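PDB 7A9J: Cfl from Pectobacterium brasiliense, which probably activates carboxylic acids such as coronafacic acid with ATP and joins them to amines, forming amides. Local coordinates for residues A[67-72]-A[145-150]; A[366-371]-A[416-421]. The protein carries 1 engineered substitution. All coordinates share one frame; numbering follows the deposited sequence.

Interaction 1 (A[67-72]-A[145-150])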
loop_
_atom_site.group_PDB
_atom_site.type_symbol
_atom_site.label_atom_id
_atom_site.label_comp_id
_atom_site.label_asym_id
_atom_site.label_seq_id
_atom_site.Cartn_x
_atom_site.Cartn_y
_atom_site.Cartn_z
ATOM N N ALA A 67 29.080 -17.822 0.240
ATOM C CA ALA A 67 29.701 -16.538 -0.030
ATOM C C ALA A 67 29.951 -15.744 1.235
ATOM O O ALA A 67 30.180 -14.539 1.153
ATOM C CB ALA A 67 28.832 -15.717 -0.984
ATOM N N ASN A 68 29.889 -16.389 2.400
ATOM C CA ASN A 68 30.287 -15.810 3.675
ATOM C C ASN A 68 29.266 -14.796 4.202
ATOM O O ASN A 68 29.597 -13.965 5.058
ATOM C CB ASN A 68 31.675 -15.166 3.582
ATOM C CG ASN A 68 32.299 -14.958 4.933
ATOM O OD1 ASN A 68 31.995 -15.695 5.875
ATOM N ND2 ASN A 68 33.152 -13.937 5.056
ATOM N N ILE A 69 28.037 -14.833 3.696
ATOM C CA ILE A 69 26.931 -14.107 4.317
ATOM C C ILE A 69 26.506 -14.864 5.572
ATOM O O ILE A 69 26.436 -16.105 5.581
ATOM C CB ILE A 69 25.770 -13.934 3.332
ATOM C CG1 ILE A 69 26.266 -13.143 2.115
ATOM C CG2 ILE A 69 24.660 -13.153 3.980
ATOM C CD1 ILE A 69 27.099 -11.907 2.467
ATOM N N LYS A 70 26.318 -14.126 6.663
ATOM C CA LYS A 70 26.087 -14.691 7.985
ATOM C C LYS A 70 24.831 -14.062 8.554
ATOM O O LYS A 70 24.403 -13.013 8.088
ATOM C CB LYS A 70 27.253 -14.414 8.949
ATOM C CG LYS A 70 28.624 -14.754 8.377
ATOM C CD LYS A 70 29.711 -14.725 9.446
ATOM C CE LYS A 70 31.048 -15.246 8.895
ATOM N NZ LYS A 70 30.931 -16.618 8.300
ATOM N N LYS A 71 24.236 -14.729 9.546
ATOM C CA LYS A 71 23.142 -14.136 10.318
ATOM C C LYS A 71 23.534 -12.730 10.761
ATOM O O LYS A 71 24.627 -12.535 11.293
ATOM C CB LYS A 71 22.850 -15.017 11.546
ATOM C CG LYS A 71 21.770 -14.444 12.449
ATOM C CD LYS A 71 21.134 -15.518 13.326
ATOM C CE LYS A 71 21.953 -15.772 14.539
ATOM N NZ LYS A 71 21.128 -16.348 15.659
ATOM N N GLY A 72 22.644 -11.750 10.538
ATOM C CA GLY A 72 22.877 -10.367 10.902
ATOM C C GLY A 72 23.480 -9.481 9.821
ATOM O O GLY A 72 23.419 -8.249 9.942
ATOM N N LYS A 145 29.601 -8.746 -1.859
ATOM C CA LYS A 145 28.982 -9.511 -2.928
ATOM C C LYS A 145 27.860 -8.697 -3.545
ATOM O O LYS A 145 27.005 -8.166 -2.832
ATOM C CB LYS A 145 28.382 -10.820 -2.404
ATOM C CG LYS A 145 29.410 -11.689 -1.679
ATOM C CD LYS A 145 30.349 -12.287 -2.645
ATOM C CE LYS A 145 31.579 -12.883 -1.896
ATOM N NZ LYS A 145 32.471 -13.679 -2.772
ATOM N N ILE A 146 27.845 -8.671 -4.865
ATOM C CA ILE A 146 26.797 -8.065 -5.678
ATOM C C ILE A 146 26.365 -9.162 -6.652
ATOM O O ILE A 146 27.128 -9.501 -7.545
ATOM C CB ILE A 146 27.347 -6.848 -6.457
ATOM C CG1 ILE A 146 27.903 -5.804 -5.484
ATOM C CG2 ILE A 146 26.293 -6.269 -7.424
ATOM C CD1 ILE A 146 28.705 -4.701 -6.166
ATOM N N TRP A 147 25.136 -9.650 -6.539
ATOM C CA TRP A 147 24.599 -10.623 -7.482
ATOM C C TRP A 147 23.507 -9.977 -8.327
ATOM O O TRP A 147 22.664 -9.227 -7.796
ATOM C CB TRP A 147 23.999 -11.828 -6.753
ATOM C CG TRP A 147 24.962 -12.742 -5.991
ATOM C CD1 TRP A 147 25.689 -13.790 -6.502
ATOM C CD2 TRP A 147 25.219 -12.731 -4.575
ATOM N NE1 TRP A 147 26.415 -14.412 -5.496
ATOM C CE2 TRP A 147 26.124 -13.798 -4.306
ATOM C CE3 TRP A 147 24.782 -11.932 -3.518
ATOM C CZ2 TRP A 147 26.612 -14.055 -3.035
ATOM C CZ3 TRP A 147 25.235 -12.193 -2.251
ATOM C CH2 TRP A 147 26.144 -13.278 -2.015
ATOM N N VAL A 148 23.523 -10.259 -9.627
ATOM C CA VAL A 148 22.653 -9.597 -10.610
ATOM C C VAL A 148 22.061 -10.682 -11.506
ATOM O O VAL A 148 22.809 -11.453 -12.140
ATOM C CB VAL A 148 23.420 -8.589 -11.469
ATOM C CG1 VAL A 148 22.495 -7.940 -12.528
ATOM C CG2 VAL A 148 24.140 -7.588 -10.604
ATOM N N ILE A 149 20.738 -10.734 -11.569
ATOM C CA ILE A 149 20.082 -11.629 -12.514
ATOM C C ILE A 149 20.343 -11.124 -13.915
ATOM O O ILE A 149 20.141 -9.932 -14.210
ATOM C CB ILE A 149 18.571 -11.678 -12.220
ATOM C CG1 ILE A 149 18.330 -12.159 -10.795
ATOM C CG2 ILE A 149 17.872 -12.561 -13.267
ATOM C CD1 ILE A 149 16.819 -12.129 -10.376
ATOM N N ASP A 150 20.843 -12.016 -14.785
ATOM C CA ASP A 150 21.170 -11.693 -16.168
ATOM C C ASP A 150 22.287 -10.657 -16.275
ATOM O O ASP A 150 22.346 -9.930 -17.271
ATOM C CB ASP A 150 19.966 -11.179 -16.966
ATOM C CG ASP A 150 18.791 -12.123 -16.951
ATOM O OD1 ASP A 150 17.695 -11.684 -16.521
ATOM O OD2 ASP A 150 18.951 -13.266 -17.425
#
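A67, just past the C-terminal end of helix 50-66, lies opposite K145 at the start of strand 145-148, with 7.6 Å between their CA atoms and no hydrogen bond joining the segments. A67 is the residue most covered and packs on W147 and K145. W147 presents the benzene edge of its indole to the loop. A67 CB sits at that edge, in the ring plane, 3.4 Å from W147 CZ2, a close methyl contact. I69 CG1 also comes to the edge, 4.1 Å from W147 CH2. K145 CB covers part of one ring face near the rim. From there the lysine bends at chi2 (-72°), which brings its chain alongside A67, and its CE lies 3.7 Å from A67 O. N68 has positive phi and is the C' residue of a Schellman motif that ends the helix, turning the chain so that I69 follows A67 toward the tryptophan. Within the loop, K70 NZ donates a hydrogen bond to N68 OD1 at 2.8 Å. Strand 145-148 runs between strands 122-125 and 160-162 in a parallel five-stranded sheet. I69 and W147 both touch A122 of strand 122-125, and W147 also packs on I166 of helix 163-166.

Interaction 2 (A[366-371]-A[416-421]). Engineered in segment 416-421: G416 (natural residue Arg).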
loop_
_atom_site.group_PDB
_atom_site.type_symbol
_atom_site.label_atom_id
_atom_site.label_comp_id
_atom_site.label_asym_id
_atom_site.label_seq_id
_atom_site.Cartn_x
_atom_site.Cartn_y
_atom_site.Cartn_z
ATOM N N ILE A 366 -6.830 1.339 19.674
ATOM C CA ILE A 366 -6.940 2.696 19.150
ATOM C C ILE A 366 -7.327 3.602 20.286
ATOM O O ILE A 366 -7.912 3.162 21.284
ATOM C CB ILE A 366 -7.947 2.841 17.981
ATOM C CG1 ILE A 366 -9.364 2.541 18.429
ATOM C CG2 ILE A 366 -7.547 1.947 16.742
ATOM C CD1 ILE A 366 -10.317 3.382 17.706
ATOM N N LYS A 367 -6.948 4.872 20.148
ATOM C CA LYS A 367 -7.424 5.912 21.027
ATOM C C LYS A 367 -7.823 7.087 20.152
ATOM O O LYS A 367 -7.163 7.389 19.151
ATOM C CB LYS A 367 -6.351 6.307 22.068
ATOM C CG LYS A 367 -6.544 7.661 22.717
ATOM C CD LYS A 367 -5.656 7.806 23.957
ATOM C CE LYS A 367 -4.235 7.306 23.677
ATOM N NZ LYS A 367 -3.336 7.592 24.839
ATOM N N ILE A 368 -8.919 7.726 20.502
ATOM C CA ILE A 368 -9.388 8.887 19.771
ATOM C C ILE A 368 -9.228 10.069 20.694
ATOM O O ILE A 368 -9.777 10.098 21.805
ATOM C CB ILE A 368 -10.833 8.709 19.293
ATOM C CG1 ILE A 368 -10.883 7.488 18.353
ATOM C CG2 ILE A 368 -11.312 9.965 18.604
ATOM C CD1 ILE A 368 -12.244 6.941 18.122
ATOM N N ASN A 369 -8.434 11.023 20.254
ATOM C CA ASN A 369 -8.013 12.097 21.138
ATOM C C ASN A 369 -9.226 12.856 21.636
ATOM O O ASN A 369 -10.091 13.211 20.842
ATOM C CB ASN A 369 -7.057 12.985 20.358
ATOM C CG ASN A 369 -5.849 13.322 21.144
ATOM O OD1 ASN A 369 -4.799 12.681 21.029
ATOM N ND2 ASN A 369 -5.994 14.308 21.994
ATOM N N ASN A 370 -9.313 13.029 22.967
ATOM C CA ASN A 370 -10.476 13.645 23.612
ATOM C C ASN A 370 -10.490 15.116 23.266
ATOM O O ASN A 370 -9.610 15.877 23.684
ATOM C CB ASN A 370 -10.459 13.456 25.130
ATOM C CG ASN A 370 -11.673 14.109 25.829
ATOM O OD1 ASN A 370 -11.797 15.349 25.895
ATOM N ND2 ASN A 370 -12.560 13.270 26.376
ATOM N N THR A 371 -11.489 15.521 22.503
ATOM C CA THR A 371 -11.646 16.922 22.153
ATOM C C THR A 371 -12.891 17.501 22.814
ATOM O O THR A 371 -13.415 18.516 22.341
ATOM C CB THR A 371 -11.704 17.099 20.628
ATOM O OG1 THR A 371 -12.879 16.445 20.120
ATOM C CG2 THR A 371 -10.422 16.514 19.904
ATOM N N GLY A 416 -18.032 -0.262 16.318
ATOM C CA GLY A 416 -16.593 -0.228 16.124
ATOM C C GLY A 416 -16.095 0.432 14.861
ATOM O O GLY A 416 -14.883 0.648 14.726
ATOM N N ASN A 417 -16.964 0.661 13.881
ATOM C CA ASN A 417 -16.519 1.228 12.614
ATOM C C ASN A 417 -15.985 2.656 12.822
ATOM O O ASN A 417 -16.547 3.428 13.584
ATOM C CB ASN A 417 -17.682 1.252 11.615
ATOM C CG ASN A 417 -17.248 1.663 10.226
ATOM O OD1 ASN A 417 -16.092 1.536 9.859
ATOM N ND2 ASN A 417 -18.197 2.194 9.446
ATOM N N LEU A 418 -14.840 2.947 12.166
ATOM C CA LEU A 418 -14.222 4.279 12.280
ATOM C C LEU A 418 -14.713 5.107 11.113
ATOM O O LEU A 418 -14.323 4.926 9.969
ATOM C CB LEU A 418 -12.704 4.145 12.283
ATOM C CG LEU A 418 -12.335 3.384 13.573
ATOM C CD1 LEU A 418 -10.867 3.028 13.430
ATOM C CD2 LEU A 418 -12.515 4.329 14.838
ATOM N N ILE A 419 -15.639 5.998 11.405
ATOM C CA ILE A 419 -16.020 7.013 10.439
ATOM C C ILE A 419 -14.855 7.951 10.187
ATOM O O ILE A 419 -14.194 8.433 11.120
ATOM C CB ILE A 419 -17.250 7.766 10.982
ATOM C CG1 ILE A 419 -18.449 6.863 11.100
ATOM C CG2 ILE A 419 -17.529 8.940 10.103
ATOM C CD1 ILE A 419 -18.778 5.906 9.932
ATOM N N PHE A 420 -14.635 8.293 8.941
ATOM C CA PHE A 420 -13.460 9.062 8.569
ATOM C C PHE A 420 -13.851 10.510 8.342
ATOM O O PHE A 420 -14.738 10.805 7.538
ATOM C CB PHE A 420 -12.785 8.461 7.324
ATOM C CG PHE A 420 -11.487 9.110 6.984
ATOM C CD1 PHE A 420 -10.339 8.740 7.675
ATOM C CD2 PHE A 420 -11.385 9.957 5.905
ATOM C CE1 PHE A 420 -9.124 9.299 7.335
ATOM C CE2 PHE A 420 -10.156 10.523 5.562
ATOM C CZ PHE A 420 -9.053 10.210 6.290
ATOM N N LEU A 421 -13.209 11.398 9.084
ATOM C CA LEU A 421 -13.561 12.809 9.027
ATOM C C LEU A 421 -12.485 13.614 8.327
ATOM O O LEU A 421 -12.529 14.873 8.332
ATOM C CB LEU A 421 -13.815 13.358 10.444
ATOM C CG LEU A 421 -14.923 12.554 11.113
ATOM C CD1 LEU A 421 -15.130 13.040 12.513
ATOM C CD2 LEU A 421 -16.183 12.784 10.311
#
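This contact belongs to a curled antiparallel beta structure, consistent with the distorted beta-barrel of the N-terminal domain in adenylate-forming enzymes. Strand 365-368 pairs with 376-381, that strand with 408-412, and 408-412 with 418-423. The first and last strands of this series are not paired with each other. They probably face each other across the curl, and their side chains meet there. I368 and L418 are the nearest pair by backbone, with CA atoms 10.0 Å apart, and no hydrogen bond crosses.

The touching groups are all methyls. I366 and L418 reach toward each other tip to tip, and I366 CD1 meets L418 CD2 at 3.7 Å. I366 holds CG1 between its backbone N and carbonyl carbon (chi1 64°), a crowded position, and its chi2 of 146° lies well off the staggered value. Together these torsions carry CD1 to the leucine's tip. I368 comes from the same face of its strand, two residues on. Its CD1 approaches the same leucine methyl more loosely, at 4.2 Å. L418 is buried, whereas both isoleucines are partly exposed.

Other strands of the curl add to the packing. I366 touches L378 of strand 376-381, and both isoleucines touch Q412 of strand 408-412. L418 makes backbone hydrogen bonds to I357 and G358 of strand 356-360, which flanks its strand on the edge away from 408-412. K367, between the isoleucines, does not touch 416-421 and makes a cation-pi interaction with W403. G416 is an engineered residue (natural Arg) and makes no contact with 366-371. The two isoleucine methyls are close to each other as well: I366 CD1 lies 4.1 Å from I368 CD1, so they and L418 CD2 form a compact triangle.

Interactions 1 and 2 lie on opposite sides of the chain's centre. Their own centres are 46 Å apart, and their nearest atoms are about 33 Å apart. They are in series along the sequence, so the first closes before the second opens. Both rest mainly on apolar contacts and lack hydrogen bonds across the segments, but they join different parts of the fold. Interaction 1 packs a helix-ending loop on a parallel sheet. Interaction 2 brings together two strands of a curled antiparallel region. The L418 side chain of interaction 2 is about 13 Å from the bound indene carboxylic acid, too far to touch it. Neither contact contributes a residue to that pocket, which includes W241, G310 and Y334.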